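Local structure of beta-catenin homolog sys-1 (3C2G) at residues K360-I364 and N407-W412; L372-I376 and C401-L405; M444-S448 and E492-I498; L308-D313 and G347-V352. The protein acts as a transcription coregulator in the Wnt signalling asymmetry pathway, binding the TCF transcription factor POP-1 directly and activating or repressing target genes. All coordinates share one frame; numbering follows the deposited sequence.

Interaction 1 of 4, residues K360-I364 and N407-W412; sequences KDIAI and NFLMMW
The ring of Phe408 pushes from helix 388-409 into a hollow of helix 357-365 walled by Lys360, Ala363 and Ile364, residues that line one side of that helix. Its leading corner does the touching. Phe408 CZ meets the methyl Ala363 CB at 3.8 Å, edge-on and near the ring plane, and Phe408 CE1 lies 3.7 Å from Lys360 CG as the two side chains slide past each other in opposite directions. Ile364 supplies the reverse bump. With its CG1 anti to the carbonyl carbon (chi1 -75°), the chain runs obliquely by Phe408 and drives CD1 into a notch between Met411 and Trp412. There Ile364 CD1 sits 4.2 Å from the selenium of Met411, a selenomethionine, and 4.1 Å from Trp412 CZ2. Phe408 O and Met411 CB lie over one face of the indole, toward its rim, while Ile369 of helix 368-377 packs on both Ile364 and Phe408. The bent shaft of Lys360 carries NZ toward Asn407, but the model is too tight there to trust a bond. The firm partner of NZ is an acidic side chain of the bound peptide, whose backbone also bonds Asn407 OD1. The chemistry is thus split: an aliphatic and aromatic interior, and at its border a lysine whose methylenes are buried while its charge serves peptide recognition.

Interaction 2 of 4, residues L372-I376 and C401-L405; sequences LHTII and CLRTL
Cys401 presses its short side chain into the face of helix 368-377 between Leu372, Ile375 and Ile376. Its CB comes first, meeting the tip Ile376 CD1 at 3.6 Å and, a little farther off, Leu372 CD2 at 4.1 Å, the two branched chains standing at successive turns of their helix. One bond on, SG draws away from Ile376 CD1, stays beside Leu372 CD2 and comes nearest Ile375: with SG anti to the carbonyl carbon (chi1 -69°), it ends 3.7 Å from Ile375 CG2. Both side-chain atoms of this small residue are thus met by hydrocarbon.

The return fit is made by Leu372. Its CD1 settles against the backbone of the opposite helix, 3.7 Å from Cys401 O and also close to Leu405 N, the two ends of one intrahelical bond, with Thr404 CB 4.0 Å from the same Leu372 CD1. Ile376 finishes the row by laying CD1 across Leu402 CD2 at 3.8 Å, the two chains meeting at about a right angle.

The helices are consecutive in the chain and pack nearly antiparallel, at 158°, with their local axes 10.1 Å apart, as expected for neighbouring helices in an armadillo solenoid. Leu349 of helix 339-352 packs on Leu372 and Thr404, and helix 457-472 packs on Leu402. Thr404 OG1 is satisfied by Asn400 O within its own helix. The side chains that meet are hydrocarbon and sulfur, and the backbone polar atoms touched by Leu372 are already bonded within their own helix, so cohesion here rests on shape and burial.

Interaction 3 of 4, residues M444-S448 and E492-I498; sequences MSCLS and ENLIGHI
Two helices of the armadillo solenoid run side by side here: residues 444-448 of helix 437-448, led by Met444 and Ser448, lie along the start of helix 494-507, with His497 filling the space between them. The local axes approach to 8.8 Å and diverge by only 30°, so both run nearly the same way. Met444, a selenomethionine, lies over one face of the imidazole: its CB stands 4.1 Å from the centroid of the His497 ring, 26° off the normal, as a CH-pi contact. CG lies between the backbone N and the carbonyl carbon (chi1 61°), which carries the chain across the ring at about a right angle. The selenium then passes obliquely by the ring, 3.7 Å from His497 CD2, and the terminal methyl CE reaches Leu494 CB at 3.8 Å.

The ring edge is polar. Ser448 OG lies in the ring plane and shares a hydrogen bond of 2.8 Å with His497 ND1, in which either may be the donor. On the other nitrogen, His497 NE2 gives a weak bond of 3.2 Å to Glu492 O, just ahead of the helix whose N-cap position Asn493 occupies, and another weak one to Asp487. Engaged at both nitrogens, firmly at ND1 and weakly at NE2, the imidazole is restrained in its rotation and links the loop before helix 494-507 to both helices. Beyond it the joint turns apolar: Leu447 and Ile498 lie side by side, Leu447 CD2 and Ile498 CD1 being 4.0 Å apart, and helix 457-472 packs on both through Ile464 and Leu465.

Interaction 4 of 4, residues L308-D313 and G347-V352; sequences LLQVSD and GFLSNV
Leu308 opens the contact by offering Phe348 both its carbonyl and its side chain: Leu308 O lies beside the ring edge, near its plane, 3.5 Å from Phe348 CD1, and Leu308 CB lies 4.1 Å from the same carbon. Next comes Leu309, whose methyl CD1 rests directly on backbone, 3.6 Å from Gly347 CA, where glycine puts no side chain in between. Both leucines ride on helix 298-311, laid against helix 339-352 in the armadillo solenoid, and the groove in which the POP-1 peptide binds passes beside Leu309, on which an aromatic side chain of that peptide packs.

Ser312 holds the polar centre. Its CB touches Phe348 CD1 at 3.5 Å, and its hydroxyl, set between the backbone N and the carbonyl carbon (chi1 64°), works in two directions. Ser312 OG donates to Leu309 O at 2.7 Å, a carbonyl that also accepts from Ser312 N, and the same hydroxyl oxygen accepts from Asn351 ND2 at 2.6 Å. That second bond is almost perfectly straight, 178°, and lies in the amide plane, so it fixes the rotation of the carboxamide. Asn351 ND2 also donates to the peptide backbone, the role groove asparagines play in armadillo proteins, with Ser312 as the second-shell residue that orients it. Last, Asp313 brings CB to 4.1 Å from Asn351 ND2, while its carboxylate pairs with a basic side chain of the bound peptide.

Along the chain interaction 4 closes first, interaction 1 then spans interaction 2, and interaction 3 opens after both. Interactions 1 and 2 share helix 388-409, with centres about 13 Å apart, and touch where Phe408 packs on Leu372. Interaction 4 lies about 14 Å from interaction 2 and 16 Å from interaction 1, centre to centre. It joins them through helix 339-352: Ser350 OG probably bonds Arg403, and Ser350 O lies by Asn407. Interaction 3 stands apart, its nearest atoms about 7 Å from interaction 2. Interactions 4, 2 and 1 thus form one connected stretch of solenoid core, with interaction 3 farther along, and interactions 4 and 1 place Asn351 and Asn407 along one peptide-binding groove.

Interaction 1 of 4, residues K360-I364 and N407-W412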
loop_
_atom_site.group_PDB
_atom_site.type_symbol
_atom_site.label_atom_id
_atom_site.label_comp_id
_atom_site.label_asym_id
_atom_site.label_seq_id
_atom_site.Cartn_x
_atom_site.Cartn_y
_atom_site.Cartn_z
ATOM N N LYS A 360 -8.090 21.952 -0.178
ATOM C CA LYS A 360 -7.128 22.772 0.558
ATOM C C LYS A 360 -7.848 23.686 1.555
ATOM O O LYS A 360 -7.410 23.834 2.709
ATOM C CB LYS A 360 -6.296 23.599 -0.416
ATOM C CG LYS A 360 -5.121 22.855 -0.988
ATOM C CD LYS A 360 -5.046 22.991 -2.484
ATOM C CE LYS A 360 -3.695 23.513 -2.882
ATOM N NZ LYS A 360 -3.146 22.918 -4.130
ATOM N N ASP A 361 -8.961 24.283 1.123
ATOM C CA ASP A 361 -9.697 25.203 1.994
ATOM C C ASP A 361 -10.239 24.479 3.221
ATOM O O ASP A 361 -10.118 24.976 4.351
ATOM C CB ASP A 361 -10.820 25.928 1.242
ATOM C CG ASP A 361 -10.297 26.966 0.242
ATOM O OD1 ASP A 361 -9.170 27.484 0.419
ATOM O OD2 ASP A 361 -11.025 27.272 -0.727
ATOM N N ILE A 362 -10.806 23.293 3.012
ATOM C CA ILE A 362 -11.296 22.503 4.141
ATOM C C ILE A 362 -10.154 22.237 5.127
ATOM O O ILE A 362 -10.264 22.519 6.321
ATOM C CB ILE A 362 -11.977 21.204 3.668
ATOM C CG1 ILE A 362 -13.279 21.560 2.934
ATOM C CG2 ILE A 362 -12.237 20.259 4.846
ATOM C CD1 ILE A 362 -13.739 20.537 1.901
ATOM N N ALA A 363 -9.049 21.723 4.605
ATOM C CA ALA A 363 -7.882 21.444 5.416
ATOM C C ALA A 363 -7.427 22.664 6.248
ATOM O O ALA A 363 -7.240 22.567 7.464
ATOM C CB ALA A 363 -6.770 20.916 4.538
ATOM N N ILE A 364 -7.282 23.818 5.602
ATOM C CA ILE A 364 -6.856 25.035 6.313
ATOM C C ILE A 364 -7.787 25.415 7.465
ATOM O O ILE A 364 -7.320 25.747 8.551
ATOM C CB ILE A 364 -6.661 26.212 5.329
ATOM C CG1 ILE A 364 -5.370 26.017 4.536
ATOM C CG2 ILE A 364 -6.637 27.562 6.050
ATOM C CD1 ILE A 364 -5.386 26.750 3.236
ATOM N N ASN A 407 2.078 21.597 -1.446
ATOM C CA ASN A 407 0.805 21.705 -2.168
ATOM C C ASN A 407 -0.056 22.887 -1.723
ATOM O O ASN A 407 -0.839 23.400 -2.512
ATOM C CB ASN A 407 0.018 20.395 -2.097
ATOM C CG ASN A 407 0.681 19.274 -2.888
ATOM O OD1 ASN A 407 1.473 19.532 -3.802
ATOM N ND2 ASN A 407 0.377 18.024 -2.528
ATOM N N PHE A 408 0.106 23.328 -0.475
ATOM C CA PHE A 408 -0.547 24.552 0.014
ATOM C C PHE A 408 0.121 25.829 -0.496
ATOM O O PHE A 408 -0.552 26.738 -0.962
ATOM C CB PHE A 408 -0.560 24.613 1.544
ATOM C CG PHE A 408 -1.518 23.675 2.188
ATOM C CD1 PHE A 408 -2.852 23.659 1.823
ATOM C CD2 PHE A 408 -1.091 22.826 3.195
ATOM C CE1 PHE A 408 -3.738 22.788 2.429
ATOM C CE2 PHE A 408 -1.973 21.949 3.811
ATOM C CZ PHE A 408 -3.300 21.931 3.424
ATOM N N LEU A 409 1.446 25.900 -0.391
ATOM C CA LEU A 409 2.165 27.156 -0.612
ATOM C C LEU A 409 2.032 27.702 -2.035
ATOM O O LEU A 409 2.216 28.889 -2.256
ATOM C CB LEU A 409 3.632 27.046 -0.181
ATOM C CG LEU A 409 3.889 26.791 1.311
ATOM C CD1 LEU A 409 5.343 26.406 1.607
ATOM C CD2 LEU A 409 3.455 27.970 2.167
HETATM N N MSE A 410 1.683 26.836 -2.979
HETATM C CA MSE A 410 1.441 27.235 -4.364
HETATM C C MSE A 410 0.428 28.370 -4.473
HETATM O O MSE A 410 0.673 29.360 -5.171
HETATM C CB MSE A 410 0.960 26.035 -5.178
HETATM C CG MSE A 410 1.834 24.805 -5.022
HETATM SE SE MSE A 410 3.327 24.690 -6.291
HETATM C CE MSE A 410 4.112 26.489 -6.187
HETATM N N MSE A 411 -0.694 28.221 -3.766
HETATM C CA MSE A 411 -1.757 29.229 -3.702
HETATM C C MSE A 411 -1.256 30.672 -3.639
HETATM O O MSE A 411 -1.793 31.547 -4.297
HETATM C CB MSE A 411 -2.634 28.990 -2.470
HETATM C CG MSE A 411 -3.464 27.717 -2.489
HETATM SE SE MSE A 411 -4.276 27.372 -0.726
HETATM C CE MSE A 411 -5.296 29.043 -0.495
ATOM N N TRP A 412 -0.223 30.907 -2.842
ATOM C CA TRP A 412 0.111 32.251 -2.400
ATOM C C TRP A 412 1.343 32.854 -3.040
ATOM O O TRP A 412 1.722 33.978 -2.712
ATOM C CB TRP A 412 0.266 32.264 -0.885
ATOM C CG TRP A 412 -0.943 31.792 -0.203
ATOM C CD1 TRP A 412 -2.199 32.288 -0.342
ATOM C CD2 TRP A 412 -1.035 30.713 0.730
ATOM N NE1 TRP A 412 -3.070 31.592 0.447
ATOM C CE2 TRP A 412 -2.383 30.618 1.121
ATOM C CE3 TRP A 412 -0.106 29.818 1.279
ATOM C CZ2 TRP A 412 -2.831 29.670 2.039
ATOM C CZ3 TRP A 412 -0.552 28.879 2.191
ATOM C CH2 TRP A 412 -1.904 28.810 2.561
#

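Interaction 2 of 4, residues L372-I376 and C401-L405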
loop_
_atom_site.group_PDB
_atom_site.type_symbol
_atom_site.label_atom_id
_atom_site.label_comp_id
_atom_site.label_asym_id
_atom_site.label_seq_id
_atom_site.Cartn_x
_atom_site.Cartn_y
_atom_site.Cartn_z
ATOM N N LEU A 372 0.658 19.728 10.539
ATOM C CA LEU A 372 1.926 19.354 9.912
ATOM C C LEU A 372 3.119 19.784 10.750
ATOM O O LEU A 372 4.087 19.040 10.884
ATOM C CB LEU A 372 2.063 19.970 8.525
ATOM C CG LEU A 372 0.944 19.726 7.523
ATOM C CD1 LEU A 372 1.222 20.528 6.266
ATOM C CD2 LEU A 372 0.783 18.237 7.223
ATOM N N HIS A 373 3.050 20.987 11.307
ATOM C CA HIS A 373 4.125 21.510 12.132
ATOM C C HIS A 373 4.313 20.659 13.385
ATOM O O HIS A 373 5.434 20.363 13.781
ATOM C CB HIS A 373 3.859 22.981 12.495
ATOM C CG HIS A 373 4.927 23.590 13.342
ATOM N ND1 HIS A 373 4.939 23.484 14.720
ATOM C CD2 HIS A 373 6.037 24.288 13.008
ATOM C CE1 HIS A 373 6.008 24.096 15.193
ATOM N NE2 HIS A 373 6.689 24.598 14.176
ATOM N N THR A 374 3.208 20.273 14.002
ATOM C CA THR A 374 3.231 19.446 15.193
ATOM C C THR A 374 3.775 18.033 14.910
ATOM O O THR A 374 4.536 17.493 15.703
ATOM C CB THR A 374 1.816 19.365 15.800
ATOM O OG1 THR A 374 1.325 20.693 16.016
ATOM C CG2 THR A 374 1.800 18.589 17.121
ATOM N N ILE A 375 3.402 17.449 13.775
ATOM C CA ILE A 375 3.846 16.091 13.454
ATOM C C ILE A 375 5.340 16.041 13.196
ATOM O O ILE A 375 6.023 15.163 13.698
ATOM C CB ILE A 375 3.062 15.483 12.276
ATOM C CG1 ILE A 375 1.627 15.234 12.690
ATOM C CG2 ILE A 375 3.658 14.171 11.852
ATOM C CD1 ILE A 375 0.679 15.404 11.544
ATOM N N ILE A 376 5.848 16.991 12.426
ATOM C CA ILE A 376 7.279 17.047 12.160
ATOM C C ILE A 376 8.076 17.246 13.464
ATOM O O ILE A 376 9.066 16.555 13.688
ATOM C CB ILE A 376 7.600 18.137 11.125
ATOM C CG1 ILE A 376 7.031 17.737 9.766
ATOM C CG2 ILE A 376 9.100 18.359 11.005
ATOM C CD1 ILE A 376 6.867 18.882 8.819
ATOM N N CYS A 401 4.526 15.160 5.233
ATOM C CA CYS A 401 4.072 16.442 5.773
ATOM C C CYS A 401 4.525 17.626 4.917
ATOM O O CYS A 401 3.716 18.475 4.559
ATOM C CB CYS A 401 4.505 16.609 7.223
ATOM S SG CYS A 401 3.676 15.488 8.398
ATOM N N LEU A 402 5.800 17.637 4.541
ATOM C CA LEU A 402 6.365 18.695 3.718
ATOM C C LEU A 402 5.797 18.706 2.311
ATOM O O LEU A 402 5.649 19.774 1.700
ATOM C CB LEU A 402 7.883 18.582 3.663
ATOM C CG LEU A 402 8.634 18.703 4.985
ATOM C CD1 LEU A 402 10.064 18.343 4.725
ATOM C CD2 LEU A 402 8.538 20.101 5.630
ATOM N N ARG A 403 5.473 17.532 1.783
ATOM C CA ARG A 403 4.804 17.468 0.479
ATOM C C ARG A 403 3.393 18.083 0.582
ATOM O O ARG A 403 2.925 18.761 -0.326
ATOM C CB ARG A 403 4.757 16.026 -0.032
ATOM C CG ARG A 403 4.944 15.891 -1.534
ATOM C CD ARG A 403 5.003 14.417 -2.031
ATOM N NE ARG A 403 4.050 13.556 -1.332
ATOM C CZ ARG A 403 4.402 12.603 -0.475
ATOM N NH1 ARG A 403 5.696 12.367 -0.238
ATOM N NH2 ARG A 403 3.458 11.891 0.147
ATOM N N THR A 404 2.724 17.877 1.706
ATOM C CA THR A 404 1.435 18.508 1.913
ATOM C C THR A 404 1.601 20.023 2.023
ATOM O O THR A 404 0.822 20.768 1.426
ATOM C CB THR A 404 0.738 17.975 3.166
ATOM O OG1 THR A 404 0.715 16.549 3.108
ATOM C CG2 THR A 404 -0.684 18.528 3.274
ATOM N N LEU A 405 2.615 20.461 2.770
ATOM C CA LEU A 405 2.921 21.881 2.899
ATOM C C LEU A 405 3.101 22.523 1.538
ATOM O O LEU A 405 2.530 23.570 1.271
ATOM C CB LEU A 405 4.173 22.127 3.759
ATOM C CG LEU A 405 4.597 23.599 4.005
ATOM C CD1 LEU A 405 3.499 24.379 4.695
ATOM C CD2 LEU A 405 5.904 23.711 4.808
#

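Interaction 3 of 4, residues M444-S448 and E492-I498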
loop_
_atom_site.group_PDB
_atom_site.type_symbol
_atom_site.label_atom_id
_atom_site.label_comp_id
_atom_site.label_asym_id
_atom_site.label_seq_id
_atom_site.Cartn_x
_atom_site.Cartn_y
_atom_site.Cartn_z
HETATM N N MSE A 444 16.986 21.385 8.867
HETATM C CA MSE A 444 18.335 21.477 8.327
HETATM C C MSE A 444 19.187 20.306 8.777
HETATM O O MSE A 444 20.104 19.907 8.084
HETATM C CB MSE A 444 19.000 22.860 8.527
HETATM C CG MSE A 444 19.191 23.344 9.953
HETATM SE SE MSE A 444 19.876 25.223 10.073
HETATM C CE MSE A 444 18.562 26.144 8.958
ATOM N N SER A 445 18.857 19.718 9.918
ATOM C CA SER A 445 19.594 18.536 10.350
ATOM C C SER A 445 19.252 17.247 9.566
ATOM O O SER A 445 20.119 16.409 9.395
ATOM C CB SER A 445 19.529 18.356 11.872
ATOM O OG SER A 445 18.355 17.677 12.268
ATOM N N CYS A 446 18.023 17.104 9.066
ATOM C CA CYS A 446 17.685 16.016 8.118
ATOM C C CYS A 446 18.497 16.104 6.836
ATOM O O CYS A 446 18.718 15.103 6.132
ATOM C CB CYS A 446 16.224 16.076 7.691
ATOM S SG CYS A 446 15.005 15.846 8.964
ATOM N N LEU A 447 18.902 17.321 6.521
ATOM C CA LEU A 447 19.529 17.642 5.263
ATOM C C LEU A 447 20.971 17.188 5.291
ATOM O O LEU A 447 21.541 16.848 4.248
ATOM C CB LEU A 447 19.467 19.154 5.080
ATOM C CG LEU A 447 19.080 19.785 3.754
ATOM C CD1 LEU A 447 17.988 19.014 3.014
ATOM C CD2 LEU A 447 18.656 21.208 4.031
ATOM N N SER A 448 21.551 17.162 6.490
ATOM C CA SER A 448 22.990 16.927 6.643
ATOM C C SER A 448 23.421 15.789 7.587
ATOM O O SER A 448 24.613 15.548 7.729
ATOM C CB SER A 448 23.674 18.224 7.076
ATOM O OG SER A 448 23.444 18.465 8.454
ATOM N N GLU A 492 26.606 25.097 11.719
ATOM C CA GLU A 492 26.434 25.638 10.372
ATOM C C GLU A 492 25.052 26.223 10.222
ATOM O O GLU A 492 24.119 25.804 10.900
ATOM C CB GLU A 492 26.656 24.550 9.316
ATOM C CG GLU A 492 28.105 24.368 8.925
ATOM C CD GLU A 492 28.365 23.104 8.117
ATOM O OE1 GLU A 492 27.404 22.506 7.575
ATOM O OE2 GLU A 492 29.550 22.699 8.026
ATOM N N ASN A 493 24.928 27.212 9.344
ATOM C CA ASN A 493 23.618 27.719 8.976
ATOM C C ASN A 493 23.097 27.028 7.712
ATOM O O ASN A 493 23.776 26.172 7.136
ATOM C CB ASN A 493 23.639 29.248 8.845
ATOM C CG ASN A 493 24.213 29.729 7.526
ATOM O OD1 ASN A 493 25.014 29.049 6.873
ATOM N ND2 ASN A 493 23.799 30.921 7.127
ATOM N N LEU A 494 21.899 27.414 7.285
ATOM C CA LEU A 494 21.221 26.766 6.169
ATOM C C LEU A 494 22.133 26.489 4.977
ATOM O O LEU A 494 22.108 25.385 4.429
ATOM C CB LEU A 494 19.978 27.561 5.742
ATOM C CG LEU A 494 19.045 26.884 4.728
ATOM C CD1 LEU A 494 18.549 25.506 5.214
ATOM C CD2 LEU A 494 17.866 27.784 4.367
ATOM N N ILE A 495 22.950 27.470 4.589
ATOM C CA ILE A 495 23.860 27.285 3.449
ATOM C C ILE A 495 24.761 26.059 3.644
ATOM O O ILE A 495 24.901 25.246 2.739
ATOM C CB ILE A 495 24.762 28.529 3.147
ATOM C CG1 ILE A 495 23.994 29.858 3.211
ATOM C CG2 ILE A 495 25.446 28.371 1.801
ATOM C CD1 ILE A 495 22.768 29.932 2.325
ATOM N N GLY A 496 25.366 25.945 4.823
ATOM C CA GLY A 496 26.227 24.808 5.166
ATOM C C GLY A 496 25.503 23.477 5.033
ATOM O O GLY A 496 26.049 22.511 4.489
ATOM N N HIS A 497 24.267 23.436 5.514
ATOM C CA HIS A 497 23.429 22.252 5.383
ATOM C C HIS A 497 22.995 21.932 3.946
ATOM O O HIS A 497 22.998 20.763 3.561
ATOM C CB HIS A 497 22.239 22.320 6.345
ATOM C CG HIS A 497 22.652 22.365 7.781
ATOM N ND1 HIS A 497 23.006 21.236 8.487
ATOM C CD2 HIS A 497 22.808 23.406 8.635
ATOM C CE1 HIS A 497 23.340 21.575 9.720
ATOM N NE2 HIS A 497 23.225 22.886 9.836
ATOM N N ILE A 498 22.642 22.946 3.157
ATOM C CA ILE A 498 22.321 22.731 1.749
ATOM C C ILE A 498 23.536 22.092 1.083
ATOM O O ILE A 498 23.405 21.120 0.327
ATOM C CB ILE A 498 22.023 24.049 0.969
ATOM C CG1 ILE A 498 20.953 24.935 1.632
ATOM C CG2 ILE A 498 21.720 23.776 -0.486
ATOM C CD1 ILE A 498 19.621 24.338 1.789
#

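Interaction 4 of 4, residues L308-D313 and G347-V352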
loop_
_atom_site.group_PDB
_atom_site.type_symbol
_atom_site.label_atom_id
_atom_site.label_comp_id
_atom_site.label_asym_id
_atom_site.label_seq_id
_atom_site.Cartn_x
_atom_site.Cartn_y
_atom_site.Cartn_z
ATOM N N LEU A 308 -7.074 3.690 2.779
ATOM C CA LEU A 308 -7.209 5.106 2.486
ATOM C C LEU A 308 -5.977 5.606 1.754
ATOM O O LEU A 308 -6.095 6.270 0.731
ATOM C CB LEU A 308 -7.419 5.917 3.758
ATOM C CG LEU A 308 -8.844 5.910 4.308
ATOM C CD1 LEU A 308 -8.913 6.693 5.609
ATOM C CD2 LEU A 308 -9.819 6.476 3.303
ATOM N N LEU A 309 -4.800 5.266 2.267
ATOM C CA LEU A 309 -3.560 5.638 1.621
ATOM C C LEU A 309 -3.590 5.199 0.154
ATOM O O LEU A 309 -3.270 5.969 -0.740
ATOM C CB LEU A 309 -2.375 4.998 2.351
ATOM C CG LEU A 309 -0.980 5.361 1.844
ATOM C CD1 LEU A 309 -0.732 6.883 1.959
ATOM C CD2 LEU A 309 0.136 4.549 2.541
ATOM N N GLN A 310 -4.024 3.967 -0.082
ATOM C CA GLN A 310 -3.913 3.360 -1.382
ATOM C C GLN A 310 -4.788 4.042 -2.416
ATOM O O GLN A 310 -4.469 4.019 -3.591
ATOM C CB GLN A 310 -4.313 1.898 -1.277
ATOM C CG GLN A 310 -3.841 1.043 -2.427
ATOM C CD GLN A 310 -4.264 -0.410 -2.260
ATOM O OE1 GLN A 310 -4.088 -0.989 -1.181
ATOM N NE2 GLN A 310 -4.838 -0.998 -3.317
ATOM N N VAL A 311 -5.897 4.624 -1.979
ATOM C CA VAL A 311 -6.871 5.220 -2.901
ATOM C C VAL A 311 -6.772 6.761 -2.953
ATOM O O VAL A 311 -7.593 7.417 -3.607
ATOM C CB VAL A 311 -8.347 4.810 -2.548
ATOM C CG1 VAL A 311 -8.500 3.285 -2.507
ATOM C CG2 VAL A 311 -8.810 5.436 -1.224
ATOM N N SER A 312 -5.771 7.309 -2.264
ATOM C CA SER A 312 -5.675 8.736 -2.009
ATOM C C SER A 312 -5.387 9.584 -3.255
ATOM O O SER A 312 -5.726 10.761 -3.291
ATOM C CB SER A 312 -4.620 9.006 -0.935
ATOM O OG SER A 312 -3.335 8.618 -1.377
ATOM N N ASP A 313 -4.771 8.984 -4.268
ATOM C CA ASP A 313 -4.481 9.690 -5.504
ATOM C C ASP A 313 -5.641 9.708 -6.517
ATOM O O ASP A 313 -5.475 10.139 -7.655
ATOM C CB ASP A 313 -3.178 9.175 -6.131
ATOM C CG ASP A 313 -3.208 7.670 -6.433
ATOM O OD1 ASP A 313 -3.570 6.851 -5.546
ATOM O OD2 ASP A 313 -2.835 7.296 -7.571
ATOM N N GLY A 347 0.104 10.610 4.418
ATOM C CA GLY A 347 0.254 10.210 3.026
ATOM C C GLY A 347 -1.022 10.512 2.270
ATOM O O GLY A 347 -0.994 11.102 1.197
ATOM N N PHE A 348 -2.149 10.128 2.855
ATOM C CA PHE A 348 -3.464 10.447 2.329
ATOM C C PHE A 348 -3.719 11.964 2.183
ATOM O O PHE A 348 -4.281 12.416 1.185
ATOM C CB PHE A 348 -4.541 9.819 3.222
ATOM C CG PHE A 348 -5.931 10.213 2.848
ATOM C CD1 PHE A 348 -6.624 9.517 1.874
ATOM C CD2 PHE A 348 -6.540 11.305 3.446
ATOM C CE1 PHE A 348 -7.927 9.891 1.518
ATOM C CE2 PHE A 348 -7.822 11.698 3.087
ATOM C CZ PHE A 348 -8.520 10.988 2.130
ATOM N N LEU A 349 -3.337 12.725 3.201
ATOM C CA LEU A 349 -3.521 14.161 3.220
ATOM C C LEU A 349 -2.788 14.812 2.047
ATOM O O LEU A 349 -3.357 15.631 1.325
ATOM C CB LEU A 349 -3.007 14.713 4.554
ATOM C CG LEU A 349 -3.252 16.185 4.870
ATOM C CD1 LEU A 349 -4.754 16.552 4.797
ATOM C CD2 LEU A 349 -2.640 16.539 6.235
ATOM N N SER A 350 -1.544 14.396 1.825
ATOM C CA SER A 350 -0.719 14.960 0.751
ATOM C C SER A 350 -1.332 14.780 -0.626
ATOM O O SER A 350 -1.287 15.705 -1.427
ATOM C CB SER A 350 0.693 14.389 0.774
ATOM O OG SER A 350 0.660 12.998 0.534
ATOM N N ASN A 351 -1.915 13.608 -0.892
ATOM C CA ASN A 351 -2.583 13.361 -2.172
ATOM C C ASN A 351 -3.954 14.015 -2.282
ATOM O O ASN A 351 -4.321 14.507 -3.349
ATOM C CB ASN A 351 -2.731 11.868 -2.458
ATOM C CG ASN A 351 -1.417 11.197 -2.793
ATOM O OD1 ASN A 351 -0.491 11.823 -3.300
ATOM N ND2 ASN A 351 -1.331 9.900 -2.506
ATOM N N VAL A 352 -4.721 14.015 -1.195
ATOM C CA VAL A 352 -6.103 14.487 -1.283
ATOM C C VAL A 352 -6.159 15.999 -1.557
ATOM O O VAL A 352 -7.066 16.453 -2.249
ATOM C CB VAL A 352 -6.966 14.095 -0.054
ATOM C CG1 VAL A 352 -6.760 15.052 1.123
ATOM C CG2 VAL A 352 -8.435 14.043 -0.417
#